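Local coordinates for sulfate permease family protein (Vibrio cholerae, PDB 4DGH) that probably takes part in transport across the membrane as the STAS domain of a SulP-family anion transporter, at residues F31-I45 against G66-R80. Sequence-based numbering, arbitrary orientation.
Sequences FFAAAETFERVMGSI and GIQTLEEMIQSFHKR
M42 lies against the ring of F77, its CB 3.6 Å from F77 CE1. F38 meets the same ring at a steep angle, with F38 CD2 3.5 Å from F77 CZ. F77 has CG beside its backbone N (chi1 -56°), which lays one ring face over M73 O, while CE1 and CZ reach the neighbouring helix. Selenomethionine M73, extended beyond CG, runs its flexible chain alongside the small methyl of A35 in one of two conformers (A35 CB to M73 SE 4.2 Å). Nearer the N-termini, the CG2 of T69 touches both A35 CB and F31 CE1, while T69 OG1 is hydrogen-bonded to T65 O. The missing side chain at G66 makes room for the F31 ring, whose CZ lies 3.8 Å from G66 CA; the edge of F32 also lies against G66. On the wetter side, the aliphatic part of E39 covers S76, and a water links E39 O to S76 OG. The far end is tied by R80: in the conformer described, one of two, NH1 makes a straight bond to I45 O (2.8 Å, 177°) and a weak one to M42 O, gathering carbonyls at the helix C-terminus, so the tie may not be permanent. Behind the apolar row, L52 of strand 51-55 touches F38, M42 and F77, and Y24 stacks on F38. Helices 32-44 and 66-78, nearly parallel at 9°, their axes 10.0 Å apart at closest approach, thus pack side by side on the parallel sheet, as in the alpha/beta fold of STAS domains.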
ATOM      1  N   PHE A  31     -10.009  -0.083  -3.567  1.00 25.23           N
ATOM      2  CA  PHE A  31      -9.434  -1.404  -3.335  1.00 26.34           C
ATOM      3  C   PHE A  31      -8.793  -1.866  -4.642  1.00 26.73           C
ATOM      4  O   PHE A  31      -8.376  -2.967  -4.717  1.00 26.63           O
ATOM      5  CB  PHE A  31     -10.517  -2.387  -2.892  1.00 23.96           C
ATOM      6  CG  PHE A  31     -11.714  -2.416  -3.847  1.00 26.78           C
ATOM      7  CD1 PHE A  31     -11.660  -3.189  -5.016  1.00 27.01           C
ATOM      8  CD2 PHE A  31     -12.850  -1.640  -3.593  1.00 25.94           C
ATOM      9  CE1 PHE A  31     -12.733  -3.225  -5.907  1.00 29.29           C
ATOM     10  CE2 PHE A  31     -13.904  -1.675  -4.493  1.00 28.51           C
ATOM     11  CZ  PHE A  31     -13.832  -2.439  -5.656  1.00 29.85           C
ATOM     12  N   PHE A  32      -8.659  -0.980  -5.644  1.00 28.84           N
ATOM     13  CA  PHE A  32      -8.191  -1.386  -7.012  1.00 31.68           C
ATOM     14  C   PHE A  32      -6.829  -2.077  -7.020  1.00 29.66           C
ATOM     15  O   PHE A  32      -6.658  -3.093  -7.682  1.00 30.17           O
ATOM     16  CB  PHE A  32      -8.142  -0.189  -8.031  1.00 34.02           C
ATOM     17  CG  PHE A  32      -9.301   0.774  -7.907  1.00 36.24           C
ATOM     18  CD1 PHE A  32     -10.570   0.425  -8.377  1.00 39.57           C
ATOM     19  CD2 PHE A  32      -9.138   2.000  -7.267  1.00 38.62           C
ATOM     20  CE1 PHE A  32     -11.663   1.285  -8.215  1.00 41.62           C
ATOM     21  CE2 PHE A  32     -10.228   2.862  -7.106  1.00 39.98           C
ATOM     22  CZ  PHE A  32     -11.485   2.511  -7.558  1.00 38.03           C
ATOM     23  N   ALA A  33      -5.858  -1.535  -6.311  1.00 28.92           N
ATOM     24  CA  ALA A  33      -4.501  -2.128  -6.416  1.00 35.38           C
ATOM     25  C   ALA A  33      -4.513  -3.556  -5.798  1.00 33.34           C
ATOM     26  O   ALA A  33      -3.972  -4.501  -6.383  1.00 33.13           O
ATOM     27  CB  ALA A  33      -3.414  -1.236  -5.764  1.00 34.25           C
ATOM     28  N   ALA A  34      -5.197  -3.699  -4.663  1.00 34.36           N
ATOM     29  CA  ALA A  34      -5.457  -5.018  -4.045  1.00 35.31           C
ATOM     30  C   ALA A  34      -6.262  -5.982  -4.887  1.00 35.68           C
ATOM     31  O   ALA A  34      -5.951  -7.157  -4.958  1.00 37.62           O
ATOM     32  CB  ALA A  34      -6.177  -4.821  -2.734  1.00 36.64           C
ATOM     33  N   ALA A  35      -7.316  -5.505  -5.511  1.00 32.61           N
ATOM     34  CA  ALA A  35      -8.081  -6.332  -6.415  1.00 34.94           C
ATOM     35  C   ALA A  35      -7.115  -6.893  -7.462  1.00 33.11           C
ATOM     36  O   ALA A  35      -7.180  -8.056  -7.778  1.00 34.26           O
ATOM     37  CB  ALA A  35      -9.160  -5.488  -7.094  1.00 35.16           C
ATOM     38  N   GLU A  36      -6.227  -6.057  -7.990  1.00 32.80           N
ATOM     39  CA  GLU A  36      -5.380  -6.461  -9.123  1.00 35.38           C
ATOM     40  C   GLU A  36      -4.385  -7.560  -8.678  1.00 32.89           C
ATOM     41  O   GLU A  36      -4.223  -8.585  -9.333  1.00 30.34           O
ATOM     42  CB  GLU A  36      -4.589  -5.253  -9.644  1.00 38.32           C
ATOM     43  CG  GLU A  36      -3.966  -5.443 -11.010  1.00 47.63           C
ATOM     44  CD  GLU A  36      -3.055  -4.278 -11.383  1.00 57.35           C
ATOM     45  OE1 GLU A  36      -3.344  -3.106 -11.001  1.00 66.55           O
ATOM     46  OE2 GLU A  36      -2.030  -4.542 -12.048  1.00 61.62           O
ATOM     47  N   THR A  37      -3.765  -7.335  -7.539  1.00 30.19           N
ATOM     48  CA  THR A  37      -2.834  -8.299  -6.966  1.00 33.01           C
ATOM     49  C   THR A  37      -3.513  -9.642  -6.680  1.00 32.99           C
ATOM     50  O   THR A  37      -2.997 -10.717  -7.044  1.00 32.21           O
ATOM     51  CB  THR A  37      -2.212  -7.681  -5.714  1.00 37.01           C
ATOM     52  OG1 THR A  37      -1.585  -6.443  -6.118  1.00 36.90           O
ATOM     53  CG2 THR A  37      -1.163  -8.633  -5.114  1.00 38.94           C
ATOM     54  N   PHE A  38      -4.695  -9.579  -6.094  1.00 32.50           N
ATOM     55  CA  PHE A  38      -5.331 -10.794  -5.670  1.00 34.11           C
ATOM     56  C   PHE A  38      -5.762 -11.621  -6.886  1.00 35.06           C
ATOM     57  O   PHE A  38      -5.650 -12.842  -6.906  1.00 32.32           O
ATOM     58  CB  PHE A  38      -6.524 -10.534  -4.795  1.00 33.96           C
ATOM     59  CG  PHE A  38      -6.911 -11.738  -4.045  1.00 37.07           C
ATOM     60  CD1 PHE A  38      -5.979 -12.384  -3.257  1.00 37.11           C
ATOM     61  CD2 PHE A  38      -8.145 -12.318  -4.197  1.00 37.82           C
ATOM     62  CE1 PHE A  38      -6.292 -13.557  -2.566  1.00 35.86           C
ATOM     63  CE2 PHE A  38      -8.480 -13.463  -3.466  1.00 32.98           C
ATOM     64  CZ  PHE A  38      -7.528 -14.112  -2.683  1.00 33.05           C
ATOM     65  N   GLU A  39      -6.237 -10.911  -7.900  1.00 31.44           N
ATOM     66  CA  GLU A  39      -6.610 -11.491  -9.148  1.00 33.36           C
ATOM     67  C   GLU A  39      -5.369 -12.169  -9.764  1.00 31.94           C
ATOM     68  O   GLU A  39      -5.420 -13.306 -10.219  1.00 29.37           O
ATOM     69  CB  GLU A  39      -7.121 -10.305  -9.977  1.00 36.05           C
ATOM     70  CG  GLU A  39      -7.907 -10.674 -11.208  1.00 47.05           C
ATOM     71  CD  GLU A  39      -8.543  -9.447 -11.901  1.00 53.90           C
ATOM     72  OE1 GLU A  39      -8.780  -8.408 -11.233  1.00 48.86           O
ATOM     73  OE2 GLU A  39      -8.798  -9.542 -13.137  1.00 59.31           O
ATOM     74  N   ARG A  40      -4.221 -11.477  -9.727  1.00 31.56           N
ATOM     75  CA  ARG A  40      -2.963 -12.054 -10.202  1.00 33.00           C
ATOM     76  C   ARG A  40      -2.553 -13.290  -9.432  1.00 30.32           C
ATOM     77  O   ARG A  40      -2.241 -14.277 -10.013  1.00 31.87           O
ATOM     78  CB  ARG A  40      -1.867 -10.968 -10.283  1.00 37.57           C
ATOM     79  CG  ARG A  40      -0.467 -11.445 -10.709  1.00 45.71           C
ATOM     80  CD  ARG A  40       0.486 -10.273 -11.082  1.00 50.49           C
ATOM     81  NE  ARG A  40       0.563  -9.207 -10.066  1.00 53.55           N
ATOM     82  CZ  ARG A  40      -0.013  -7.998 -10.190  1.00 56.98           C
ATOM     83  NH1 ARG A  40      -0.706  -7.701 -11.312  1.00 49.96           N
ATOM     84  NH2 ARG A  40       0.084  -7.095  -9.195  1.00 47.94           N
ATOM     85  N   VAL A  41      -2.666 -13.281  -8.122  1.00 29.15           N
ATOM     86  CA  VAL A  41      -2.299 -14.419  -7.302  1.00 26.79           C
ATOM     87  C   VAL A  41      -3.196 -15.619  -7.636  1.00 26.94           C
ATOM     88  O   VAL A  41      -2.719 -16.743  -7.802  1.00 25.95           O
ATOM     89  CB  VAL A  41      -2.551 -14.099  -5.816  1.00 28.83           C
ATOM     90  CG1 VAL A  41      -2.403 -15.379  -4.981  1.00 29.06           C
ATOM     91  CG2 VAL A  41      -1.579 -13.040  -5.305  1.00 31.49           C
HETATM   92  N   MSE A  42      -4.491 -15.365  -7.722  1.00 23.91           N
HETATM   93  CA  MSE A  42      -5.427 -16.473  -7.922  1.00 26.90           C
HETATM   94  C   MSE A  42      -5.169 -17.107  -9.285  1.00 27.20           C
HETATM   95  O   MSE A  42      -5.399 -18.310  -9.487  1.00 28.19           O
HETATM   96  CB  MSE A  42      -6.864 -15.921  -7.827  1.00 26.53           C
HETATM   97  CG  MSE A  42      -7.836 -17.077  -7.705  1.00 30.92           C
HETATM   98 SE   MSE A  42      -7.649 -17.818  -5.864  0.87 31.85          SE
HETATM   99  CE  MSE A  42      -8.900 -16.921  -4.644  1.00 32.69           C
ATOM    100  N   GLY A  43      -4.767 -16.292 -10.236  1.00 29.07           N
ATOM    101  CA  GLY A  43      -4.404 -16.784 -11.590  1.00 31.23           C
ATOM    102  C   GLY A  43      -3.108 -17.566 -11.638  1.00 35.75           C
ATOM    103  O   GLY A  43      -2.936 -18.466 -12.503  1.00 37.82           O
ATOM    104  N   SER A  44      -2.180 -17.253 -10.738  1.00 36.76           N
ATOM    105  CA  SER A  44      -0.814 -17.843 -10.833  1.00 40.42           C
ATOM    106  C   SER A  44      -0.592 -19.068  -9.965  1.00 38.25           C
ATOM    107  O   SER A  44       0.225 -19.956 -10.291  1.00 37.76           O
ATOM    108  CB  SER A  44       0.300 -16.781 -10.644  1.00 43.99           C
ATOM    109  OG  SER A  44       0.501 -16.493  -9.269  1.00 55.55           O
ATOM    110  N   ILE A  45      -1.296 -19.147  -8.861  1.00 34.58           N
ATOM    111  CA  ILE A  45      -1.153 -20.316  -8.005  1.00 35.42           C
ATOM    112  C   ILE A  45      -1.705 -21.577  -8.667  1.00 33.78           C
ATOM    113  O   ILE A  45      -2.599 -21.521  -9.523  1.00 33.98           O
ATOM    114  CB  ILE A  45      -1.820 -20.158  -6.631  1.00 35.08           C
ATOM    115  CG1 ILE A  45      -3.337 -19.950  -6.837  1.00 34.05           C
ATOM    116  CG2 ILE A  45      -1.077 -19.066  -5.851  1.00 35.93           C
ATOM    117  CD1 ILE A  45      -4.158 -19.855  -5.546  1.00 36.39           C
ATOM    118  N   GLY A  66     -15.330   1.074  -9.281  1.00 21.73           N
ATOM    119  CA  GLY A  66     -15.093  -0.053  -8.380  1.00 21.39           C
ATOM    120  C   GLY A  66     -16.059  -1.181  -8.777  1.00 21.15           C
ATOM    121  O   GLY A  66     -15.755  -2.333  -8.615  1.00 20.66           O
ATOM    122  N   ILE A  67     -17.249  -0.859  -9.258  1.00 22.09           N
ATOM    123  CA  ILE A  67     -18.164  -1.927  -9.725  1.00 22.28           C
ATOM    124  C   ILE A  67     -17.557  -2.744 -10.842  1.00 21.86           C
ATOM    125  O   ILE A  67     -17.597  -3.975 -10.815  1.00 22.05           O
ATOM    126  CB  ILE A  67     -19.511  -1.337 -10.192  1.00 23.78           C
ATOM    127  CG1 ILE A  67     -20.248  -0.966  -8.894  1.00 27.55           C
ATOM    128  CG2 ILE A  67     -20.283  -2.376 -11.049  1.00 27.27           C
ATOM    129  CD1 ILE A  67     -20.860  -2.149  -8.099  1.00 28.96           C
ATOM    130  N   GLN A  68     -16.960  -2.070 -11.817  1.00 22.07           N
ATOM    131  CA  GLN A  68     -16.396  -2.802 -12.946  1.00 24.12           C
ATOM    132  C   GLN A  68     -15.135  -3.568 -12.522  1.00 23.42           C
ATOM    133  O   GLN A  68     -14.870  -4.652 -13.020  1.00 23.70           O
ATOM    134  CB  GLN A  68     -16.091  -1.858 -14.099  1.00 25.02           C
ATOM    135  CG  GLN A  68     -17.379  -1.419 -14.793  1.00 28.62           C
ATOM    136  CD  GLN A  68     -17.148  -0.254 -15.744  1.00 30.42           C
ATOM    137  OE1 GLN A  68     -17.066   0.904 -15.296  1.00 31.89           O
ATOM    138  NE2 GLN A  68     -17.078  -0.527 -17.055  1.00 27.89           N
ATOM    139  N   THR A  69     -14.392  -3.025 -11.572  1.00 23.12           N
ATOM    140  CA  THR A  69     -13.252  -3.757 -10.998  1.00 22.26           C
ATOM    141  C   THR A  69     -13.696  -5.005 -10.267  1.00 22.68           C
ATOM    142  O   THR A  69     -13.086  -6.081 -10.423  1.00 22.72           O
ATOM    143  CB  THR A  69     -12.453  -2.785 -10.108  1.00 23.87           C
ATOM    144  OG1 THR A  69     -12.039  -1.713 -10.942  1.00 26.20           O
ATOM    145  CG2 THR A  69     -11.179  -3.407  -9.543  1.00 24.76           C
ATOM    146  N   LEU A  70     -14.723  -4.870  -9.411  1.00 22.22           N
ATOM    147  CA  LEU A  70     -15.225  -6.014  -8.654  1.00 20.82           C
ATOM    148  C   LEU A  70     -15.789  -7.070  -9.619  1.00 22.13           C
ATOM    149  O   LEU A  70     -15.614  -8.277  -9.407  1.00 19.92           O
ATOM    150  CB  LEU A  70     -16.287  -5.587  -7.638  1.00 19.46           C
ATOM    151  CG  LEU A  70     -17.008  -6.630  -6.846  1.00 20.86           C
ATOM    152  CD1 LEU A  70     -16.021  -7.436  -5.986  1.00 22.18           C
ATOM    153  CD2 LEU A  70     -18.000  -6.050  -5.862  1.00 20.44           C
ATOM    154  N   GLU A  71     -16.544  -6.617 -10.633  1.00 22.67           N
ATOM    155  CA  GLU A  71     -17.033  -7.538 -11.654  1.00 26.93           C
ATOM    156  C   GLU A  71     -15.929  -8.392 -12.337  1.00 25.34           C
ATOM    157  O   GLU A  71     -16.047  -9.608 -12.452  1.00 24.04           O
ATOM    158  CB  GLU A  71     -17.849  -6.742 -12.693  1.00 31.54           C
ATOM    159  CG  GLU A  71     -18.231  -7.646 -13.849  1.00 42.09           C
ATOM    160  CD  GLU A  71     -19.079  -6.953 -14.890  1.00 56.29           C
ATOM    161  OE1 GLU A  71     -19.027  -5.680 -14.951  1.00 63.21           O
ATOM    162  OE2 GLU A  71     -19.776  -7.693 -15.660  1.00 64.25           O
ATOM    163  N   GLU A  72     -14.888  -7.741 -12.811  1.00 26.36           N
ATOM    164  CA  GLU A  72     -13.772  -8.383 -13.509  1.00 28.18           C
ATOM    165  C   GLU A  72     -13.083  -9.359 -12.565  1.00 25.01           C
ATOM    166  O   GLU A  72     -12.817 -10.487 -12.964  1.00 24.21           O
ATOM    167  CB  GLU A  72     -12.741  -7.332 -13.984  1.00 35.73           C
ATOM    168  CG  GLU A  72     -11.515  -7.964 -14.640  1.00 45.90           C
ATOM    169  CD  GLU A  72     -10.668  -6.973 -15.478  1.00 65.48           C
ATOM    170  OE1 GLU A  72     -10.423  -5.808 -15.027  1.00 68.37           O
ATOM    171  OE2 GLU A  72     -10.213  -7.356 -16.605  1.00 70.96           O
HETATM  172  N   MSE A  73     -12.840  -8.953 -11.320  0.70 22.92           N
HETATM  173  CA  MSE A  73     -12.263  -9.870 -10.332  0.70 22.69           C
HETATM  174  C   MSE A  73     -13.087 -11.130 -10.128  0.70 21.58           C
HETATM  175  O   MSE A  73     -12.559 -12.232 -10.099  0.70 20.86           O
HETATM  176  CB  MSE A  73     -12.142  -9.121  -9.003  0.70 24.20           C
HETATM  177  CG  MSE A  73     -11.108  -9.840  -8.153  0.70 28.22           C
HETATM  178 SE   MSE A  73     -11.192  -9.065  -6.344  0.63 32.77          SE
HETATM  179  CE  MSE A  73      -9.846 -10.000  -5.299  0.70 35.32           C
ATOM    180  N   ILE A  74     -14.386 -10.973  -9.962  1.00 21.72           N
ATOM    181  CA  ILE A  74     -15.245 -12.134  -9.759  1.00 21.36           C
ATOM    182  C   ILE A  74     -15.284 -13.013 -10.985  1.00 22.33           C
ATOM    183  O   ILE A  74     -15.338 -14.267 -10.884  1.00 20.73           O
ATOM    184  CB  ILE A  74     -16.681 -11.653  -9.426  1.00 21.49           C
ATOM    185  CG1 ILE A  74     -16.653 -11.043  -8.009  1.00 21.38           C
ATOM    186  CG2 ILE A  74     -17.626 -12.854  -9.473  1.00 21.79           C
ATOM    187  CD1 ILE A  74     -17.923 -10.284  -7.688  1.00 23.45           C
ATOM    188  N   GLN A  75     -15.379 -12.389 -12.156  1.00 22.32           N
ATOM    189  CA  GLN A  75     -15.290 -13.147 -13.434  0.50 25.10           C
ATOM    190  C   GLN A  75     -14.017 -13.999 -13.514  1.00 25.47           C
ATOM    191  O   GLN A  75     -14.061 -15.123 -13.915  1.00 25.22           O
ATOM    192  CB  GLN A  75     -15.388 -12.220 -14.639  0.50 25.72           C
ATOM    193  CG  GLN A  75     -16.834 -11.834 -14.899  0.50 26.74           C
ATOM    194  CD  GLN A  75     -17.001 -10.679 -15.872  0.50 28.67           C
ATOM    195  OE1 GLN A  75     -16.047  -9.970 -16.200  0.50 30.17           O
ATOM    196  NE2 GLN A  75     -18.244 -10.475 -16.325  0.50 28.26           N
ATOM    197  N   SER A  76     -12.897 -13.411 -13.118  1.00 25.89           N
ATOM    198  CA  SER A  76     -11.630 -14.086 -13.136  1.00 26.27           C
ATOM    199  C   SER A  76     -11.588 -15.262 -12.140  1.00 24.81           C
ATOM    200  O   SER A  76     -11.003 -16.284 -12.448  1.00 26.00           O
ATOM    201  CB  SER A  76     -10.472 -13.098 -12.910  1.00 28.34           C
ATOM    202  OG  SER A  76     -10.274 -12.880 -11.506  1.00 34.52           O
ATOM    203  N   PHE A  77     -12.287 -15.186 -11.000  1.00 21.94           N
ATOM    204  CA  PHE A  77     -12.364 -16.356 -10.092  1.00 21.78           C
ATOM    205  C   PHE A  77     -13.308 -17.431 -10.644  1.00 21.04           C
ATOM    206  O   PHE A  77     -13.042 -18.622 -10.544  1.00 22.66           O
ATOM    207  CB  PHE A  77     -12.840 -15.915  -8.660  1.00 21.49           C
ATOM    208  CG  PHE A  77     -11.973 -14.826  -8.046  1.00 24.88           C
ATOM    209  CD1 PHE A  77     -10.607 -14.738  -8.368  1.00 27.61           C
ATOM    210  CD2 PHE A  77     -12.491 -13.929  -7.134  1.00 26.82           C
ATOM    211  CE1 PHE A  77      -9.776 -13.764  -7.772  1.00 26.67           C
ATOM    212  CE2 PHE A  77     -11.692 -12.929  -6.537  1.00 25.76           C
ATOM    213  CZ  PHE A  77     -10.330 -12.861  -6.841  1.00 25.83           C
ATOM    214  N   HIS A  78     -14.441 -17.011 -11.185  1.00 22.02           N
ATOM    215  CA  HIS A  78     -15.469 -17.943 -11.683  1.00 23.28           C
ATOM    216  C   HIS A  78     -14.875 -18.764 -12.780  1.00 27.50           C
ATOM    217  O   HIS A  78     -15.264 -19.938 -12.958  1.00 25.90           O
ATOM    218  CB  HIS A  78     -16.710 -17.223 -12.294  1.00 25.46           C
ATOM    219  CG  HIS A  78     -17.721 -16.782 -11.257  1.00 26.83           C
ATOM    220  ND1 HIS A  78     -18.808 -16.015 -11.553  1.00 26.40           N
ATOM    221  CD2 HIS A  78     -17.783 -17.050  -9.897  1.00 25.66           C
ATOM    222  CE1 HIS A  78     -19.519 -15.808 -10.417  1.00 27.68           C
ATOM    223  NE2 HIS A  78     -18.918 -16.487  -9.422  1.00 26.00           N
ATOM    224  N   LYS A  79     -13.991 -18.157 -13.540  1.00 26.61           N
ATOM    225  CA  LYS A  79     -13.514 -18.903 -14.691  1.00 31.31           C
ATOM    226  C   LYS A  79     -12.515 -19.988 -14.262  1.00 31.80           C
ATOM    227  O   LYS A  79     -12.251 -20.900 -15.053  1.00 32.57           O
ATOM    228  CB  LYS A  79     -13.025 -17.989 -15.829  1.00 32.42           C
ATOM    229  CG  LYS A  79     -11.671 -17.436 -15.593  1.00 32.73           C
ATOM    230  CD  LYS A  79     -11.361 -16.222 -16.473  1.00 36.77           C
ATOM    231  CE  LYS A  79      -9.941 -15.783 -16.172  1.00 37.91           C
ATOM    232  NZ  LYS A  79      -9.556 -14.509 -16.841  1.00 41.25           N
ATOM    233  N   ARG A  80     -11.961 -19.933 -13.037  0.50 28.50           N
ATOM    234  CA  ARG A  80     -11.166 -21.075 -12.482  0.50 26.25           C
ATOM    235  C   ARG A  80     -11.976 -22.116 -11.649  0.50 26.41           C
ATOM    236  O   ARG A  80     -11.432 -23.080 -11.108  0.50 27.56           O
ATOM    237  CB  ARG A  80      -9.940 -20.624 -11.682  0.50 25.28           C
ATOM    238  CG  ARG A  80      -8.896 -19.810 -12.475  0.50 25.22           C
ATOM    239  CD  ARG A  80      -7.449 -19.985 -11.995  0.50 24.00           C
ATOM    240  NE  ARG A  80      -7.055 -21.359 -11.681  0.50 22.52           N
ATOM    241  CZ  ARG A  80      -5.907 -21.702 -11.106  0.50 22.95           C
ATOM    242  NH1 ARG A  80      -4.965 -20.761 -10.807  0.50 21.73           N
ATOM    243  NH2 ARG A  80      -5.675 -23.004 -10.855  0.50 22.00           N
TER
HETATM  244  O   HOH W   1      -7.883 -14.496 -11.034  1.00 34.90           O
HETATM  245  O   HOH W   2     -10.478  -6.538 -11.502  1.00 39.00           O